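Local coordinates for extracellular solute-binding protein family 1 (Alicyclobacillus acidocaldarius subsp. acidocaldarius, PDB 4OVJ) that probably captures a solute outside the cell and hands it to an ABC importer, as bacterial solute-binding proteins of family 1 do, at residues Val25-Gly30 with Pro82-Met87; Asn138-Tyr143 with Phe356-Glu361; Gln186-Trp191 with Ser212-Tyr217. All blocks are in the same frame, centred on the assembly; numbering follows the deposited sequence.

From the N terminus, the chain runs along strand 25-31, passes through helix 35-51, strand 55-61 and helix 65-77, and returns in strand 84-87, where contact 1 closes the first loop beside the opening strand. Only later does contact 2 begin, on the long strand 128-144; its partner, 356-361 on helix 350-365, comes 213 residues further on. Contact 3, a pair of neighbouring helices, is nested within that wide loop. Contacts 1 and 2 both reach the mixed sheet but lie on opposite sides of the chain's centre, their nearest atoms about 16 Å apart. Contacts 2 and 3 touch where Y139 meets Q186 and T187.

Contact 1. Residues Val25-Gly30 with Pro82-Met87; sequences VTLTFG and PDIMQM
Strands 25-30 and 84-87 run parallel, their axes 4.8 Å apart at closest approach and 14° from alignment, with F29 opposite I84 and G30 opposite M85. The ladder is regular: I84 N donates to T28 O, G30 N to I84 O nearly along the C=O axis, and Q86 N to G30 O at 2.9 Å. Ahead of it, P82 and D83 are still in loop, and here side chains take over the pairing. The carboxylate of D83 turns back on T28: OD2, through its anti lone pair, accepts T28 N at 2.9 Å with an N-H...O angle of 164°. In return D83 N donates to T28 OG1 at 2.9 Å, a hydroxyl set between backbone N and carbonyl carbon (chi1 48°). This reciprocal exchange fixes the start of the strand pair. A water also donates both to D83 OD2 and to T26 O, so D83 OD2 takes both T28 N and the water, while OD1 is hydrogen-bonded to T304 OG1. Such a set of donors would probably stabilise the charged form of D83. On the face that carries F29, I84 is the apolar bridge: its CG2 lies 3.7 Å from F29 CD1, and its CD1 reaches back to 3.7 Å from L27 CB. P82 lays its ring alongside G30, CB 3.7 Å from G30 N. Further on, the amide of Q86 bonds through NE2 to W32 O, just past strand 25-31, and through OE1 to R331 NH2. Strand 25-31 also pairs in parallel with strand 55-61, helices 35-51 and 65-77 linking the successive strands, so the pair belongs to the beta-alpha-beta architecture characteristic of the alpha/beta lobes of periplasmic-binding-protein folds.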
# COMPACT_ATOMS: atom_id res chain seq x y z
N VAL A 25 18.74 -27.85 12.36
CA VAL A 25 17.96 -27.10 13.35
C VAL A 25 16.55 -26.96 12.84
O VAL A 25 16.29 -27.15 11.65
CB VAL A 25 18.54 -25.69 13.63
CG1 VAL A 25 20.01 -25.77 14.03
CG2 VAL A 25 18.34 -24.75 12.46
N THR A 26 15.64 -26.63 13.74
CA THR A 26 14.26 -26.32 13.42
C THR A 26 13.91 -24.89 13.83
O THR A 26 14.20 -24.47 14.96
CB THR A 26 13.30 -27.28 14.14
OG1 THR A 26 13.58 -28.61 13.71
CG2 THR A 26 11.83 -26.94 13.84
N LEU A 27 13.30 -24.16 12.90
CA LEU A 27 12.77 -22.83 13.15
C LEU A 27 11.26 -22.90 13.17
O LEU A 27 10.67 -23.52 12.28
CB LEU A 27 13.15 -21.86 12.02
CG LEU A 27 14.63 -21.66 11.75
CD1 LEU A 27 14.85 -20.92 10.45
CD2 LEU A 27 15.26 -20.89 12.89
N THR A 28 10.63 -22.24 14.14
CA THR A 28 9.17 -22.05 14.12
C THR A 28 8.84 -20.75 13.38
O THR A 28 9.60 -19.79 13.44
CB THR A 28 8.60 -21.99 15.54
OG1 THR A 28 9.38 -21.10 16.32
CG2 THR A 28 8.62 -23.38 16.16
N PHE A 29 7.71 -20.73 12.68
CA PHE A 29 7.33 -19.65 11.78
C PHE A 29 5.85 -19.37 11.94
O PHE A 29 5.02 -20.16 11.49
CB PHE A 29 7.66 -20.05 10.35
CG PHE A 29 7.18 -19.08 9.28
CD1 PHE A 29 7.08 -17.72 9.51
CD2 PHE A 29 6.90 -19.56 8.01
CE1 PHE A 29 6.68 -16.85 8.50
CE2 PHE A 29 6.50 -18.70 7.01
CZ PHE A 29 6.39 -17.34 7.25
N GLY A 30 5.54 -18.25 12.59
CA GLY A 30 4.17 -17.82 12.79
C GLY A 30 3.73 -16.84 11.70
O GLY A 30 4.47 -15.96 11.32
N PRO A 82 7.48 -17.58 18.21
CA PRO A 82 8.13 -18.30 17.11
C PRO A 82 9.41 -17.60 16.69
O PRO A 82 9.53 -16.38 16.87
CB PRO A 82 7.12 -18.21 15.95
CG PRO A 82 6.11 -17.21 16.36
CD PRO A 82 6.29 -16.83 17.80
N ASP A 83 10.34 -18.35 16.11
CA ASP A 83 11.60 -17.77 15.63
C ASP A 83 11.41 -16.72 14.56
O ASP A 83 12.11 -15.72 14.55
CB ASP A 83 12.52 -18.85 15.08
CG ASP A 83 12.91 -19.86 16.13
OD1 ASP A 83 13.57 -19.47 17.12
OD2 ASP A 83 12.51 -21.03 15.99
N ILE A 84 10.49 -16.97 13.63
CA ILE A 84 10.13 -16.00 12.61
C ILE A 84 8.65 -15.66 12.76
O ILE A 84 7.82 -16.55 12.94
CB ILE A 84 10.40 -16.53 11.19
CG1 ILE A 84 11.88 -16.86 11.01
CG2 ILE A 84 9.95 -15.50 10.15
CD1 ILE A 84 12.21 -18.31 11.29
N MSE A 85 8.35 -14.37 12.70
CA MSE A 85 7.01 -13.86 12.95
C MSE A 85 6.64 -12.96 11.81
O MSE A 85 7.36 -12.00 11.51
CB MSE A 85 6.98 -13.00 14.22
CG MSE A 85 6.81 -13.83 15.49
SE MSE A 85 7.04 -12.67 17.08
CE MSE A 85 8.99 -12.85 17.18
N GLN A 86 5.52 -13.23 11.18
CA GLN A 86 4.92 -12.26 10.29
C GLN A 86 4.42 -11.11 11.19
O GLN A 86 3.85 -11.35 12.26
CB GLN A 86 3.82 -12.88 9.46
CG GLN A 86 3.42 -12.10 8.23
CD GLN A 86 2.48 -12.94 7.38
OE1 GLN A 86 2.91 -13.80 6.61
NE2 GLN A 86 1.21 -12.74 7.57
N MSE A 87 4.68 -9.88 10.78
CA MSE A 87 4.43 -8.70 11.61
C MSE A 87 3.69 -7.68 10.78
O MSE A 87 3.80 -7.66 9.56
CB MSE A 87 5.77 -8.21 12.12
CG MSE A 87 5.75 -6.98 13.03
SE MSE A 87 4.70 -7.25 14.67
CE MSE A 87 5.22 -9.05 15.26
O HOH W 1 13.21 -23.26 17.13

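Contact 2. Residues Asn138-Tyr143 with Phe356-Glu361; sequences NYAVIY and FQLVNE. With SO4 (sulfate ion), chain B.
N138 leaves the chain with CB directed at helix 350-365, and chi1 of 58° places CG in the crowded position between backbone N and carbonyl carbon. At the end of the side chain the amide divides its two atoms between two helix residues. OD1 lies against the CG2 methyl of V359, 3.4 Å away, and has no polar partner anywhere in the model although it is buried. ND2 lies 3.4 Å from L358 CD1, yet bends back to the next residue along the chain, donating to Y139 O at 2.9 Å. That donor sits well above the carbonyl plane, though the acceptor is close to the plane of the N138 amide, so the bond helps to fix the rotation of the amide. As a whole the contact is a helix packed against a strand of a mixed sheet, the layering expected of an alpha/beta lobe in a solute-binding protein: strand 128-144 is bordered by strands 256-260 and 275-278, and L358 also touches L277. L358 extends its side chain toward the sheet, CG anti to the backbone N (chi1 -173°), so that CD1 stands over the small side chain of A140, 4.0 Å from its CB. Y139 points the other way, away from the helix. Its OH donates to O4 of a sulfate ion at 2.8 Å, the oxygen lying in the plane of the ring, and its ring stacks on W260. S184 OG and W260 NE1 are also hydrogen-bonded to the sulfate, which probably came from the crystallisation liquor.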
# COMPACT_ATOMS: atom_id res chain seq x y z
N ASN A 138 1.27 0.73 -3.95
CA ASN A 138 1.30 2.18 -3.98
C ASN A 138 0.24 2.71 -4.93
O ASN A 138 -0.34 1.96 -5.71
CB ASN A 138 2.69 2.69 -4.39
CG ASN A 138 3.14 2.18 -5.73
OD1 ASN A 138 3.84 1.17 -5.82
ND2 ASN A 138 2.76 2.88 -6.80
N TYR A 139 -0.03 4.00 -4.84
CA TYR A 139 -0.99 4.64 -5.73
C TYR A 139 -0.47 4.71 -7.16
O TYR A 139 0.73 4.84 -7.41
CB TYR A 139 -1.30 6.05 -5.23
CG TYR A 139 -2.34 6.08 -4.13
CD1 TYR A 139 -3.61 5.56 -4.35
CD2 TYR A 139 -2.08 6.68 -2.90
CE1 TYR A 139 -4.58 5.60 -3.36
CE2 TYR A 139 -3.04 6.73 -1.91
CZ TYR A 139 -4.30 6.19 -2.15
OH TYR A 139 -5.26 6.22 -1.18
N ALA A 140 -1.41 4.63 -8.09
CA ALA A 140 -1.14 4.84 -9.51
C ALA A 140 -2.38 5.43 -10.14
O ALA A 140 -3.48 5.29 -9.61
CB ALA A 140 -0.83 3.51 -10.17
N VAL A 141 -2.19 6.10 -11.26
CA VAL A 141 -3.29 6.41 -12.16
C VAL A 141 -3.39 5.25 -13.14
O VAL A 141 -2.44 4.93 -13.84
CB VAL A 141 -3.05 7.72 -12.91
CG1 VAL A 141 -4.13 7.94 -13.94
CG2 VAL A 141 -2.99 8.88 -11.93
N ILE A 142 -4.55 4.61 -13.14
CA ILE A 142 -4.87 3.51 -14.04
C ILE A 142 -5.78 4.11 -15.10
O ILE A 142 -6.85 4.64 -14.79
CB ILE A 142 -5.57 2.35 -13.33
CG1 ILE A 142 -4.78 1.93 -12.09
CG2 ILE A 142 -5.74 1.19 -14.30
CD1 ILE A 142 -5.37 0.78 -11.31
N TYR A 143 -5.34 4.08 -16.35
CA TYR A 143 -6.05 4.82 -17.39
C TYR A 143 -6.22 4.02 -18.69
O TYR A 143 -5.44 3.12 -19.01
CB TYR A 143 -5.37 6.17 -17.67
CG TYR A 143 -4.00 6.06 -18.31
CD1 TYR A 143 -2.86 5.82 -17.56
CD2 TYR A 143 -3.85 6.21 -19.68
CE1 TYR A 143 -1.61 5.72 -18.15
CE2 TYR A 143 -2.61 6.11 -20.28
CZ TYR A 143 -1.49 5.86 -19.51
OH TYR A 143 -0.27 5.74 -20.10
N PHE A 356 4.57 -4.28 -12.05
CA PHE A 356 5.97 -4.35 -11.61
C PHE A 356 6.75 -3.17 -12.17
O PHE A 356 7.56 -2.56 -11.46
CB PHE A 356 6.64 -5.66 -12.07
CG PHE A 356 6.24 -6.88 -11.29
CD1 PHE A 356 5.06 -6.93 -10.55
CD2 PHE A 356 7.04 -8.01 -11.32
CE1 PHE A 356 4.71 -8.07 -9.87
CE2 PHE A 356 6.68 -9.16 -10.63
CZ PHE A 356 5.52 -9.18 -9.90
N GLN A 357 6.52 -2.83 -13.43
CA GLN A 357 7.21 -1.70 -14.05
C GLN A 357 6.85 -0.39 -13.36
O GLN A 357 7.69 0.46 -13.13
CB GLN A 357 6.88 -1.60 -15.53
CG GLN A 357 7.52 -2.69 -16.37
CD GLN A 357 7.01 -2.72 -17.80
OE1 GLN A 357 5.93 -2.20 -18.11
NE2 GLN A 357 7.78 -3.34 -18.68
N LEU A 358 5.57 -0.23 -13.03
CA LEU A 358 5.13 0.98 -12.34
C LEU A 358 5.79 1.06 -10.96
O LEU A 358 6.30 2.12 -10.57
CB LEU A 358 3.61 0.98 -12.21
CG LEU A 358 2.86 2.21 -11.66
CD1 LEU A 358 2.97 2.33 -10.16
CD2 LEU A 358 3.31 3.48 -12.36
N VAL A 359 5.82 -0.05 -10.24
CA VAL A 359 6.42 -0.04 -8.90
C VAL A 359 7.91 0.32 -9.01
O VAL A 359 8.42 1.09 -8.21
CB VAL A 359 6.17 -1.35 -8.13
CG1 VAL A 359 6.93 -1.38 -6.81
CG2 VAL A 359 4.69 -1.49 -7.80
N ASN A 360 8.61 -0.18 -10.02
CA ASN A 360 10.00 0.22 -10.20
C ASN A 360 10.17 1.73 -10.36
O ASN A 360 11.09 2.31 -9.82
CB ASN A 360 10.64 -0.54 -11.36
CG ASN A 360 10.85 -2.02 -11.04
OD1 ASN A 360 10.81 -2.45 -9.88
ND2 ASN A 360 11.11 -2.81 -12.08
N GLU A 361 9.27 2.38 -11.09
CA GLU A 361 9.28 3.84 -11.18
C GLU A 361 8.88 4.52 -9.87
O GLU A 361 9.47 5.53 -9.51
CB GLU A 361 8.43 4.31 -12.35
CG GLU A 361 9.00 3.87 -13.67
CD GLU A 361 10.44 4.33 -13.86
OE1 GLU A 361 10.72 5.54 -13.66
OE2 GLU A 361 11.31 3.48 -14.17
S SO4 B . -8.42 4.48 -1.05
O1 SO4 B . -9.60 4.97 -0.31
O2 SO4 B . -7.39 3.95 -0.12
O3 SO4 B . -8.83 3.36 -1.93
O4 SO4 B . -7.88 5.58 -1.86

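Contact 3. Residues Gln186-Trp191 with Ser212-Tyr217; sequences QTFGYW and STLVSY
Three aromatic rings, F188, Y217 and W191, form a cluster in which Y217 is the middle member. Over one face of Y217 comes the edge of F188, an edge-to-face pair with centroids 5.0 Å apart and planes at 65°; CB of F188 also lies over that face. Y217 in turn offers its own edge to the face of W191, planes at 68°, and its CB stands almost on the normal of the indole five-membered ring, 3.6 Å from the centroid, in a CH-pi contact. T213 CG2 and S216 OG lie at the indole edge, in its plane. The ring of F188 has L214 CD1 over one face, 3.8 Å from its centroid, and T213 O at its edge. All three aromatic residues have CG anti to the backbone N, which extends the rings from their helices into the shared interface. Polar tips finish the ends. Y217 OH donates to T187 OG1, which lies at the ring edge in its plane, 2.6 Å from OH, and S184 N bonds to the same tyrosine hydroxyl, so the tip of Y217 is held at two points. W191 NE1 makes a weak bond to T213 O, 3.0 Å and bent, an oxygen that also accepts from S216 OG and Y217 N. The axes of the segments 186-191 and 212-217 cross at 115°, 10.3 Å apart at closest approach. Beyond them helix 377-392 packs on L214 and Y217 through F384, helix 398-414 meets L214 through A402, and Y139 of strand 128-144 touches Q186 and T187.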
# COMPACT_ATOMS: atom_id res chain seq x y z
N GLN A 186 -7.32 8.52 2.15
CA GLN A 186 -5.95 8.20 1.79
C GLN A 186 -5.45 8.96 0.55
O GLN A 186 -4.27 9.30 0.48
CB GLN A 186 -5.74 6.68 1.70
CG GLN A 186 -5.95 5.94 3.03
CD GLN A 186 -5.03 6.41 4.16
OE1 GLN A 186 -3.92 6.89 3.92
NE2 GLN A 186 -5.49 6.28 5.40
N THR A 187 -6.30 9.28 -0.42
CA THR A 187 -5.79 10.15 -1.50
C THR A 187 -5.57 11.57 -0.98
O THR A 187 -4.67 12.26 -1.45
CB THR A 187 -6.63 10.20 -2.78
OG1 THR A 187 -7.91 10.79 -2.53
CG2 THR A 187 -6.78 8.82 -3.39
N PHE A 188 -6.39 12.01 -0.03
CA PHE A 188 -6.09 13.26 0.63
C PHE A 188 -4.73 13.19 1.37
O PHE A 188 -3.97 14.15 1.37
CB PHE A 188 -7.19 13.72 1.59
CG PHE A 188 -6.83 14.98 2.29
CD1 PHE A 188 -6.58 16.14 1.57
CD2 PHE A 188 -6.64 15.01 3.66
CE1 PHE A 188 -6.15 17.29 2.19
CE2 PHE A 188 -6.23 16.17 4.29
CZ PHE A 188 -5.98 17.31 3.56
N GLY A 189 -4.43 12.04 1.97
CA GLY A 189 -3.13 11.84 2.61
C GLY A 189 -1.96 12.13 1.69
O GLY A 189 -0.99 12.75 2.08
N TYR A 190 -2.09 11.67 0.45
CA TYR A 190 -1.12 11.93 -0.61
C TYR A 190 -0.96 13.43 -0.88
O TYR A 190 0.14 13.96 -0.87
CB TYR A 190 -1.54 11.15 -1.86
CG TYR A 190 -0.68 11.37 -3.08
CD1 TYR A 190 0.53 10.72 -3.23
CD2 TYR A 190 -1.10 12.23 -4.09
CE1 TYR A 190 1.31 10.94 -4.37
CE2 TYR A 190 -0.33 12.45 -5.21
CZ TYR A 190 0.86 11.79 -5.35
OH TYR A 190 1.63 12.01 -6.46
N TRP A 191 -2.08 14.12 -1.07
CA TRP A 191 -2.11 15.58 -1.22
C TRP A 191 -1.49 16.31 -0.04
O TRP A 191 -0.69 17.22 -0.22
CB TRP A 191 -3.57 16.02 -1.43
CG TRP A 191 -3.79 17.49 -1.67
CD1 TRP A 191 -3.88 18.46 -0.72
CD2 TRP A 191 -4.01 18.13 -2.93
NE1 TRP A 191 -4.13 19.67 -1.32
CE2 TRP A 191 -4.22 19.49 -2.67
CE3 TRP A 191 -4.07 17.67 -4.25
CZ2 TRP A 191 -4.47 20.42 -3.69
CZ3 TRP A 191 -4.32 18.59 -5.27
CH2 TRP A 191 -4.51 19.95 -4.98
N SER A 212 -6.53 25.04 4.90
CA SER A 212 -6.16 25.47 3.56
C SER A 212 -5.81 24.29 2.65
O SER A 212 -6.23 24.21 1.50
CB SER A 212 -4.97 26.40 3.66
OG SER A 212 -4.76 27.05 2.44
N THR A 213 -5.02 23.37 3.18
CA THR A 213 -4.59 22.19 2.44
C THR A 213 -5.77 21.31 2.03
O THR A 213 -5.85 20.83 0.90
CB THR A 213 -3.63 21.39 3.29
OG1 THR A 213 -2.51 22.22 3.61
CG2 THR A 213 -3.17 20.11 2.58
N LEU A 214 -6.71 21.13 2.95
CA LEU A 214 -7.90 20.33 2.65
C LEU A 214 -8.82 21.06 1.68
O LEU A 214 -9.33 20.46 0.75
CB LEU A 214 -8.64 19.94 3.92
CG LEU A 214 -9.95 19.16 3.76
CD1 LEU A 214 -9.74 17.94 2.89
CD2 LEU A 214 -10.44 18.78 5.15
N VAL A 215 -9.02 22.36 1.88
CA VAL A 215 -9.88 23.12 0.98
C VAL A 215 -9.33 23.14 -0.45
O VAL A 215 -10.10 23.04 -1.41
CB VAL A 215 -10.14 24.55 1.50
CG1 VAL A 215 -10.88 25.38 0.46
CG2 VAL A 215 -10.96 24.48 2.78
N SER A 216 -8.02 23.24 -0.60
CA SER A 216 -7.44 23.26 -1.96
C SER A 216 -7.67 21.91 -2.66
O SER A 216 -7.96 21.86 -3.86
CB SER A 216 -5.97 23.68 -1.95
OG SER A 216 -5.15 22.72 -1.31
N TYR A 217 -7.58 20.83 -1.90
CA TYR A 217 -7.87 19.49 -2.44
C TYR A 217 -9.33 19.39 -2.84
O TYR A 217 -9.67 18.97 -3.96
CB TYR A 217 -7.55 18.47 -1.36
CG TYR A 217 -7.98 17.04 -1.57
CD1 TYR A 217 -7.17 16.14 -2.23
CD2 TYR A 217 -9.15 16.57 -1.00
CE1 TYR A 217 -7.53 14.81 -2.36
CE2 TYR A 217 -9.52 15.25 -1.13
CZ TYR A 217 -8.70 14.37 -1.81
OH TYR A 217 -9.06 13.06 -1.90